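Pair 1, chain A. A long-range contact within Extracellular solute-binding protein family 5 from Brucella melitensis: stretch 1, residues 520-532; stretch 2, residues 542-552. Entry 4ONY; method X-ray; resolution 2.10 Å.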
# COMPACT_ATOMS: atom_id res chain seq x y z
N ALA A 520 -17.07 14.15 7.68
CA ALA A 520 -17.92 13.73 8.82
C ALA A 520 -19.36 13.57 8.35
O ALA A 520 -20.15 14.52 8.32
CB ALA A 520 -17.87 14.72 9.99
N ASP A 521 -19.69 12.36 7.94
CA ASP A 521 -20.93 12.10 7.25
C ASP A 521 -21.36 10.72 7.73
O ASP A 521 -20.63 9.75 7.59
CB ASP A 521 -20.72 12.07 5.75
CG ASP A 521 -22.03 11.89 4.97
OD1 ASP A 521 -23.04 11.47 5.55
OD2 ASP A 521 -22.01 12.14 3.74
N PRO A 522 -22.55 10.65 8.31
CA PRO A 522 -23.02 9.32 8.71
C PRO A 522 -23.04 8.29 7.58
O PRO A 522 -23.00 7.10 7.86
CB PRO A 522 -24.45 9.60 9.20
CG PRO A 522 -24.47 11.07 9.57
CD PRO A 522 -23.49 11.74 8.66
N ALA A 523 -23.18 8.70 6.32
CA ALA A 523 -23.17 7.70 5.22
C ALA A 523 -21.79 7.08 5.10
O ALA A 523 -21.66 5.87 4.85
CB ALA A 523 -23.62 8.31 3.90
N VAL A 524 -20.75 7.89 5.27
CA VAL A 524 -19.38 7.38 5.20
C VAL A 524 -19.20 6.40 6.35
O VAL A 524 -18.72 5.28 6.16
CB VAL A 524 -18.34 8.52 5.30
CG1 VAL A 524 -16.95 7.96 5.58
CG2 VAL A 524 -18.34 9.40 4.05
N ASP A 525 -19.55 6.83 7.56
CA ASP A 525 -19.40 5.95 8.71
C ASP A 525 -20.12 4.63 8.50
O ASP A 525 -19.58 3.57 8.82
CB ASP A 525 -19.89 6.61 9.99
CG ASP A 525 -19.08 7.86 10.39
OD1 ASP A 525 -18.03 8.17 9.84
OD2 ASP A 525 -19.53 8.58 11.28
N ALA A 526 -21.33 4.69 7.96
CA ALA A 526 -22.13 3.47 7.74
C ALA A 526 -21.49 2.52 6.70
O ALA A 526 -21.55 1.29 6.86
CB ALA A 526 -23.54 3.82 7.30
N MET A 527 -20.87 3.06 5.65
CA MET A 527 -20.20 2.19 4.66
C MET A 527 -18.93 1.53 5.24
O MET A 527 -18.63 0.42 4.91
CB MET A 527 -19.88 2.95 3.36
CG MET A 527 -21.12 3.45 2.60
SD MET A 527 -22.52 2.32 2.39
CE MET A 527 -23.53 2.73 3.79
N ILE A 528 -18.22 2.24 6.12
CA ILE A 528 -17.07 1.67 6.81
C ILE A 528 -17.57 0.51 7.73
O ILE A 528 -16.96 -0.61 7.74
CB ILE A 528 -16.27 2.69 7.63
CG1 ILE A 528 -15.63 3.72 6.70
CG2 ILE A 528 -15.17 2.02 8.48
CD1 ILE A 528 -15.07 4.94 7.44
N GLU A 529 -18.65 0.75 8.44
CA GLU A 529 -19.23 -0.34 9.26
C GLU A 529 -19.57 -1.55 8.40
O GLU A 529 -19.29 -2.66 8.78
CB GLU A 529 -20.47 0.12 10.02
CG GLU A 529 -20.16 1.17 11.07
CD GLU A 529 -21.39 1.87 11.60
OE1 GLU A 529 -22.49 1.22 11.58
OE2 GLU A 529 -21.21 3.04 12.06
N ALA A 530 -20.19 -1.30 7.24
CA ALA A 530 -20.60 -2.37 6.37
C ALA A 530 -19.41 -3.14 5.83
O ALA A 530 -19.45 -4.35 5.79
CB ALA A 530 -21.43 -1.82 5.22
N LEU A 531 -18.34 -2.46 5.42
CA LEU A 531 -17.19 -3.21 4.89
C LEU A 531 -16.51 -4.01 5.99
O LEU A 531 -16.02 -5.12 5.75
CB LEU A 531 -16.20 -2.36 4.08
CG LEU A 531 -15.33 -1.35 4.82
CD1 LEU A 531 -14.03 -1.96 5.27
CD2 LEU A 531 -15.04 -0.14 3.98
N LEU A 532 -16.54 -3.52 7.20
CA LEU A 532 -16.03 -4.27 8.32
C LEU A 532 -16.94 -5.44 8.74
O LEU A 532 -16.44 -6.40 9.23
CB LEU A 532 -15.76 -3.36 9.51
CG LEU A 532 -14.65 -2.33 9.32
CD1 LEU A 532 -14.62 -1.31 10.45
CD2 LEU A 532 -13.31 -3.05 9.27
N SER A 542 -19.07 -5.02 -2.51
CA SER A 542 -20.19 -4.14 -2.62
C SER A 542 -20.06 -2.98 -1.63
O SER A 542 -20.29 -1.81 -1.97
CB SER A 542 -21.49 -4.90 -2.38
OG SER A 542 -21.74 -5.77 -3.47
N ALA A 543 -19.67 -3.30 -0.40
CA ALA A 543 -19.59 -2.25 0.63
C ALA A 543 -18.50 -1.25 0.33
O ALA A 543 -18.66 -0.05 0.57
CB ALA A 543 -19.39 -2.88 2.02
N VAL A 544 -17.37 -1.73 -0.18
CA VAL A 544 -16.27 -0.83 -0.50
C VAL A 544 -16.64 0.08 -1.68
O VAL A 544 -16.34 1.27 -1.68
CB VAL A 544 -14.96 -1.56 -0.79
CG1 VAL A 544 -13.86 -0.57 -1.14
CG2 VAL A 544 -14.49 -2.36 0.45
N ARG A 545 -17.25 -0.50 -2.69
CA ARG A 545 -17.71 0.31 -3.81
C ARG A 545 -18.68 1.42 -3.32
O ARG A 545 -18.61 2.57 -3.79
CB ARG A 545 -18.36 -0.55 -4.87
CG ARG A 545 -17.35 -1.39 -5.66
CD ARG A 545 -18.06 -2.19 -6.75
NE ARG A 545 -17.14 -3.03 -7.49
CZ ARG A 545 -17.50 -4.09 -8.19
NH1 ARG A 545 -18.76 -4.42 -8.37
NH2 ARG A 545 -16.57 -4.79 -8.80
N ALA A 546 -19.55 1.08 -2.38
CA ALA A 546 -20.49 2.05 -1.86
C ALA A 546 -19.75 3.17 -1.13
O ALA A 546 -20.08 4.34 -1.33
CB ALA A 546 -21.51 1.38 -0.93
N LEU A 547 -18.70 2.82 -0.36
CA LEU A 547 -17.84 3.83 0.27
C LEU A 547 -17.24 4.73 -0.81
O LEU A 547 -17.31 5.95 -0.71
CB LEU A 547 -16.74 3.20 1.15
CG LEU A 547 -15.77 4.19 1.85
CD1 LEU A 547 -16.49 5.22 2.71
CD2 LEU A 547 -14.78 3.46 2.73
N ASP A 548 -16.69 4.11 -1.85
CA ASP A 548 -16.10 4.85 -2.96
C ASP A 548 -17.10 5.87 -3.53
O ASP A 548 -16.76 7.05 -3.74
CB ASP A 548 -15.60 3.87 -4.04
CG ASP A 548 -14.71 4.53 -5.08
OD1 ASP A 548 -13.84 5.31 -4.69
OD2 ASP A 548 -14.82 4.19 -6.27
N ARG A 549 -18.33 5.43 -3.71
CA ARG A 549 -19.37 6.27 -4.33
C ARG A 549 -19.67 7.49 -3.47
O ARG A 549 -19.81 8.60 -3.97
CB ARG A 549 -20.66 5.51 -4.58
CG ARG A 549 -20.56 4.41 -5.63
CD ARG A 549 -21.91 3.76 -5.93
NE ARG A 549 -21.70 2.43 -6.49
CZ ARG A 549 -21.42 2.18 -7.77
NH1 ARG A 549 -21.37 3.14 -8.71
NH2 ARG A 549 -21.14 0.93 -8.10
N VAL A 550 -19.71 7.27 -2.16
CA VAL A 550 -19.98 8.37 -1.25
C VAL A 550 -18.83 9.40 -1.23
O VAL A 550 -19.08 10.63 -1.19
CB VAL A 550 -20.25 7.86 0.18
CG1 VAL A 550 -20.41 9.05 1.13
CG2 VAL A 550 -21.47 6.94 0.22
N LEU A 551 -17.59 8.89 -1.24
CA LEU A 551 -16.44 9.72 -1.17
C LEU A 551 -16.25 10.56 -2.44
O LEU A 551 -15.99 11.77 -2.37
CB LEU A 551 -15.18 8.88 -0.89
CG LEU A 551 -15.07 8.19 0.45
CD1 LEU A 551 -13.85 7.27 0.49
CD2 LEU A 551 -14.98 9.20 1.60
N ILE A 552 -16.43 9.93 -3.59
CA ILE A 552 -16.41 10.64 -4.87
C ILE A 552 -17.50 11.73 -4.89
O ILE A 552 -17.25 12.85 -5.39
CB ILE A 552 -16.65 9.70 -6.05
CG1 ILE A 552 -15.44 8.76 -6.23
CG2 ILE A 552 -16.88 10.49 -7.35
CD1 ILE A 552 -15.76 7.52 -7.06

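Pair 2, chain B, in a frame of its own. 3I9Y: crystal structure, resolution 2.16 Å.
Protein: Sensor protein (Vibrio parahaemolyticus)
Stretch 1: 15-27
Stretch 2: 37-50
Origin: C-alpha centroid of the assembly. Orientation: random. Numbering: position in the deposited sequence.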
# COMPACT_ATOMS: atom_id res chain seq x y z
N LEU B 15 -23.40 12.09 -9.83
CA LEU B 15 -21.99 11.91 -10.23
C LEU B 15 -21.13 11.73 -8.85
O LEU B 15 -20.25 10.94 -8.80
CB LEU B 15 -21.44 13.07 -11.07
CG LEU B 15 -21.87 12.76 -12.42
CD1 LEU B 15 -21.77 14.12 -13.17
CD2 LEU B 15 -20.99 11.74 -13.12
N SER B 16 -21.50 12.34 -7.75
CA SER B 16 -20.86 12.19 -6.50
C SER B 16 -20.91 10.69 -6.09
O SER B 16 -19.82 10.06 -5.75
CB SER B 16 -21.54 12.93 -5.38
OG SER B 16 -21.43 14.30 -5.77
N THR B 17 -22.11 10.13 -6.07
CA THR B 17 -22.15 8.71 -5.73
C THR B 17 -21.43 7.83 -6.74
O THR B 17 -20.74 6.91 -6.33
CB THR B 17 -23.60 8.19 -5.22
OG1 THR B 17 -23.99 7.06 -6.00
CG2 THR B 17 -24.45 9.15 -4.99
N ARG B 18 -21.43 8.14 -8.02
CA ARG B 18 -20.62 7.37 -8.88
C ARG B 18 -19.08 7.47 -8.61
O ARG B 18 -18.32 6.40 -8.75
CB ARG B 18 -20.89 7.73 -10.35
CG ARG B 18 -22.17 6.98 -10.61
CD ARG B 18 -23.10 7.44 -11.72
NE ARG B 18 -22.24 7.81 -12.77
CZ ARG B 18 -22.65 8.07 -14.02
NH1 ARG B 18 -23.98 7.96 -14.26
NH2 ARG B 18 -21.67 8.38 -15.02
N ILE B 19 -18.60 8.70 -8.28
CA ILE B 19 -17.22 8.91 -8.09
C ILE B 19 -16.84 8.13 -6.85
O ILE B 19 -15.74 7.57 -6.81
CB ILE B 19 -16.92 10.44 -7.90
CG1 ILE B 19 -16.92 11.04 -9.38
CG2 ILE B 19 -15.58 10.67 -7.23
CD1 ILE B 19 -16.93 12.64 -9.18
N ILE B 20 -17.69 8.16 -5.82
CA ILE B 20 -17.40 7.44 -4.63
C ILE B 20 -17.19 5.89 -4.96
O ILE B 20 -16.22 5.32 -4.42
CB ILE B 20 -18.45 7.64 -3.52
CG1 ILE B 20 -18.13 8.98 -2.79
CG2 ILE B 20 -18.32 6.56 -2.34
CD1 ILE B 20 -19.55 9.53 -2.13
N SER B 21 -18.03 5.27 -5.81
CA SER B 21 -17.74 3.90 -6.26
C SER B 21 -16.44 3.82 -7.10
O SER B 21 -15.72 2.87 -6.86
CB SER B 21 -18.83 3.28 -7.18
OG SER B 21 -19.85 3.28 -6.17
N SER B 22 -16.21 4.71 -8.10
CA SER B 22 -14.96 4.66 -8.80
C SER B 22 -13.76 4.78 -7.83
O SER B 22 -12.72 4.17 -8.11
CB SER B 22 -14.83 5.75 -9.89
OG SER B 22 -15.92 5.51 -10.75
N VAL B 23 -13.84 5.48 -6.72
CA VAL B 23 -12.74 5.55 -5.80
C VAL B 23 -12.51 4.07 -5.16
O VAL B 23 -11.30 3.67 -4.90
CB VAL B 23 -12.97 6.58 -4.67
CG1 VAL B 23 -12.07 6.29 -3.49
CG2 VAL B 23 -12.56 8.06 -5.12
N GLN B 24 -13.61 3.34 -4.85
CA GLN B 24 -13.44 2.02 -4.31
C GLN B 24 -12.89 1.13 -5.39
O GLN B 24 -12.03 0.35 -5.04
CB GLN B 24 -14.71 1.39 -3.69
CG GLN B 24 -15.38 2.36 -2.87
CD GLN B 24 -16.76 1.83 -2.32
OE1 GLN B 24 -17.01 1.95 -1.09
NE2 GLN B 24 -17.65 1.23 -3.21
N MET B 25 -13.29 1.32 -6.67
CA MET B 25 -12.72 0.54 -7.70
C MET B 25 -11.16 0.77 -7.76
O MET B 25 -10.30 -0.18 -7.94
CB MET B 25 -13.27 0.88 -9.04
CG MET B 25 -14.62 0.32 -9.35
SD MET B 25 -14.92 -1.54 -9.02
CE MET B 25 -13.59 -2.22 -10.04
N LEU B 26 -10.80 2.03 -7.68
CA LEU B 26 -9.44 2.40 -7.76
C LEU B 26 -8.72 1.81 -6.60
O LEU B 26 -7.64 1.26 -6.79
CB LEU B 26 -9.19 3.93 -7.71
CG LEU B 26 -7.74 4.41 -7.60
CD1 LEU B 26 -7.03 4.34 -9.06
CD2 LEU B 26 -7.80 6.09 -7.30
N SER B 27 -9.22 1.91 -5.39
CA SER B 27 -8.43 1.36 -4.32
C SER B 27 -8.46 -0.25 -4.32
O SER B 27 -7.74 -0.78 -3.62
CB SER B 27 -8.89 1.88 -2.99
OG SER B 27 -9.82 0.88 -2.58
N GLU B 37 -7.29 1.91 -15.69
CA GLU B 37 -8.67 1.91 -16.15
C GLU B 37 -9.50 2.52 -15.05
O GLU B 37 -10.28 3.41 -15.41
CB GLU B 37 -9.15 0.50 -16.56
CG GLU B 37 -10.74 0.26 -16.73
CD GLU B 37 -11.42 1.10 -17.89
OE1 GLU B 37 -10.68 1.41 -18.83
OE2 GLU B 37 -12.67 1.45 -17.84
N ALA B 38 -9.38 2.17 -13.74
CA ALA B 38 -10.24 2.87 -12.75
C ALA B 38 -9.90 4.43 -12.74
O ALA B 38 -10.80 5.31 -12.61
CB ALA B 38 -10.09 2.34 -11.28
N GLY B 39 -8.65 4.77 -13.07
CA GLY B 39 -8.33 6.19 -12.92
C GLY B 39 -8.94 6.95 -14.08
O GLY B 39 -9.22 8.15 -13.95
N ARG B 40 -9.03 6.32 -15.22
CA ARG B 40 -9.56 6.94 -16.45
C ARG B 40 -11.11 7.06 -16.12
O ARG B 40 -11.75 8.14 -16.35
CB ARG B 40 -9.49 6.03 -17.65
CG ARG B 40 -10.19 6.58 -18.94
CD ARG B 40 -10.16 5.49 -20.17
NE ARG B 40 -11.08 4.36 -19.85
CZ ARG B 40 -12.38 4.58 -19.77
NH1 ARG B 40 -12.82 5.83 -19.97
NH2 ARG B 40 -13.25 3.60 -19.56
N VAL B 41 -11.74 6.01 -15.59
CA VAL B 41 -13.09 6.32 -15.39
C VAL B 41 -13.43 7.52 -14.33
O VAL B 41 -14.38 8.29 -14.55
CB VAL B 41 -14.02 5.17 -15.24
CG1 VAL B 41 -13.72 4.02 -16.27
CG2 VAL B 41 -14.29 4.83 -14.02
N LEU B 42 -12.67 7.61 -13.27
CA LEU B 42 -12.87 8.49 -12.23
C LEU B 42 -12.62 9.92 -12.77
O LEU B 42 -13.35 10.83 -12.49
CB LEU B 42 -11.94 8.11 -11.15
CG LEU B 42 -11.87 8.93 -9.92
CD1 LEU B 42 -13.13 8.80 -9.13
CD2 LEU B 42 -10.91 8.02 -9.05
N PHE B 43 -11.65 10.09 -13.63
CA PHE B 43 -11.39 11.40 -14.22
C PHE B 43 -12.52 11.78 -15.15
O PHE B 43 -12.89 12.94 -15.17
CB PHE B 43 -10.19 11.33 -15.01
CG PHE B 43 -9.87 12.61 -15.76
CD1 PHE B 43 -9.20 13.66 -15.07
CD2 PHE B 43 -10.15 12.73 -17.12
CE1 PHE B 43 -8.77 14.93 -15.73
CE2 PHE B 43 -9.78 13.96 -17.84
CZ PHE B 43 -9.07 15.06 -17.12
N GLU B 44 -13.11 10.84 -15.93
CA GLU B 44 -14.18 11.29 -16.79
C GLU B 44 -15.42 11.81 -15.93
O GLU B 44 -16.10 12.76 -16.29
CB GLU B 44 -14.79 10.18 -17.53
CG GLU B 44 -14.17 10.04 -18.83
CD GLU B 44 -14.98 8.96 -19.66
OE1 GLU B 44 -14.55 7.75 -19.63
OE2 GLU B 44 -16.09 9.28 -20.29
N GLN B 45 -15.70 11.10 -14.87
CA GLN B 45 -16.82 11.38 -14.00
C GLN B 45 -16.51 12.72 -13.22
O GLN B 45 -17.41 13.53 -12.99
CB GLN B 45 -17.09 10.24 -13.01
CG GLN B 45 -17.50 8.85 -13.76
CD GLN B 45 -17.58 7.73 -12.66
OE1 GLN B 45 -16.94 7.77 -11.58
NE2 GLN B 45 -18.45 6.78 -12.87
N LEU B 46 -15.28 12.95 -12.84
CA LEU B 46 -15.03 14.18 -12.15
C LEU B 46 -15.25 15.41 -13.21
O LEU B 46 -15.79 16.44 -12.84
CB LEU B 46 -13.61 14.22 -11.62
CG LEU B 46 -13.08 15.60 -11.16
CD1 LEU B 46 -13.86 15.93 -9.83
CD2 LEU B 46 -11.47 15.42 -10.80
N GLU B 47 -14.80 15.24 -14.43
CA GLU B 47 -14.91 16.25 -15.47
C GLU B 47 -16.42 16.57 -15.71
O GLU B 47 -16.85 17.76 -15.91
CB GLU B 47 -14.21 15.66 -16.70
CG GLU B 47 -14.05 16.54 -17.83
CD GLU B 47 -12.46 16.60 -18.48
OE1 GLU B 47 -12.23 15.97 -19.57
OE2 GLU B 47 -11.50 17.25 -17.88
N SER B 48 -17.24 15.52 -15.77
CA SER B 48 -18.65 15.81 -15.91
C SER B 48 -19.14 16.49 -14.61
O SER B 48 -20.02 17.31 -14.69
CB SER B 48 -19.53 14.55 -16.01
OG SER B 48 -19.06 13.73 -16.98
N LEU B 49 -18.73 16.03 -13.43
CA LEU B 49 -19.25 16.62 -12.24
C LEU B 49 -18.90 18.16 -12.29
O LEU B 49 -19.72 19.04 -11.87
CB LEU B 49 -18.62 16.00 -11.02
CG LEU B 49 -19.26 16.69 -9.84
CD1 LEU B 49 -19.86 15.87 -8.74
CD2 LEU B 49 -18.13 17.27 -9.28
N LEU B 50 -17.68 18.50 -12.86
CA LEU B 50 -17.18 19.87 -12.80
C LEU B 50 -18.05 20.72 -13.82
O LEU B 50 -18.31 21.87 -13.51
CB LEU B 50 -15.69 19.97 -13.17
CG LEU B 50 -14.91 19.37 -11.97
CD1 LEU B 50 -13.43 19.43 -12.37
CD2 LEU B 50 -15.16 20.02 -10.77
O HOH W 1 -18.53 4.60 -10.92

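Both pairs are two helices packed nearly antiparallel: the axes approach to 8.3 Å in pair 1 and 8.7 Å in pair 2, with signed crossing angles of -162° and -163°. Superposing N, CA and C of 14 central residues gives an RMSD of 0.3 Å. The register agrees as well. M527(A) faces L547(A), CA to CA 5.2 Å, where S22(B) faces L42(B), CA to CA 5.5 Å; L531(A) CA lies 5.0 Å from A543(A) CA, and L26(B) CA lies 5.1 Å from A38(B) CA.

Among the matched positions that keep their residue type, two stand out at the contact. A543(A) and A38(B) each direct a small side chain toward the facing helix, and this allows close approach: A543(A) CB is 3.6 Å from L531(A) N, and A38(B) CB is 3.6 Å from L26(B) CA. L547(A) and L42(B), both chi1 t and chi2 p, are knobs in equivalent holes, formed by V524(A), M527(A), I528(A) and L531(A) in pair 1 and by I19(B), S22(B), V23(B) and L26(B) in pair 2.

The clearest divergence is at M527(A) = S22(B) and V550(A) = Q45(B), whose CA atoms superpose within 0.4 Å and 0.1 Å. Pair 1 fills this space with apolar atoms. M527(A) is itself a knob, among A543(A), A546(A), L547(A) and V550(A); its SD lies 3.6 Å from A546(A) CB and its CG 4.2 Å from V550(A) CG2. No hydrogen bond crosses between these stretches. In pair 2 the short serine leaves the reach to the longer glutamine, which becomes a knob among L15(B), R18(B), I19(B) and S22(B). S22(B) OG donates to Q45(B) OE1 at 2.6 Å. Water 1 adds a second link, donating to S22(B) OG at 2.8 Å and accepting from Q45(B) NE2 at 2.9 Å, so both polar ends of the amide are engaged.

V524(A) = I19(B) shows a subtler exchange. Both residues pack on the matched leucine, with V524(A) CG1 4.0 Å from L547(A) CD1 and I19(B) CG2 3.6 Å from L42(B) CD1. At V544(A) = G39(B), the valine brings its CG2 to 4.0 Å from L531(A) CB, whereas glycine offers only backbone, with G39(B) N 4.3 Å from L26(B) CD1.

The buried surface, both sides summed, is 486 Å² in pair 1 and 672 Å² in pair 2; stretch 2 has 11 residues in pair 1 and 14 in pair 2, so the totals are not like for like.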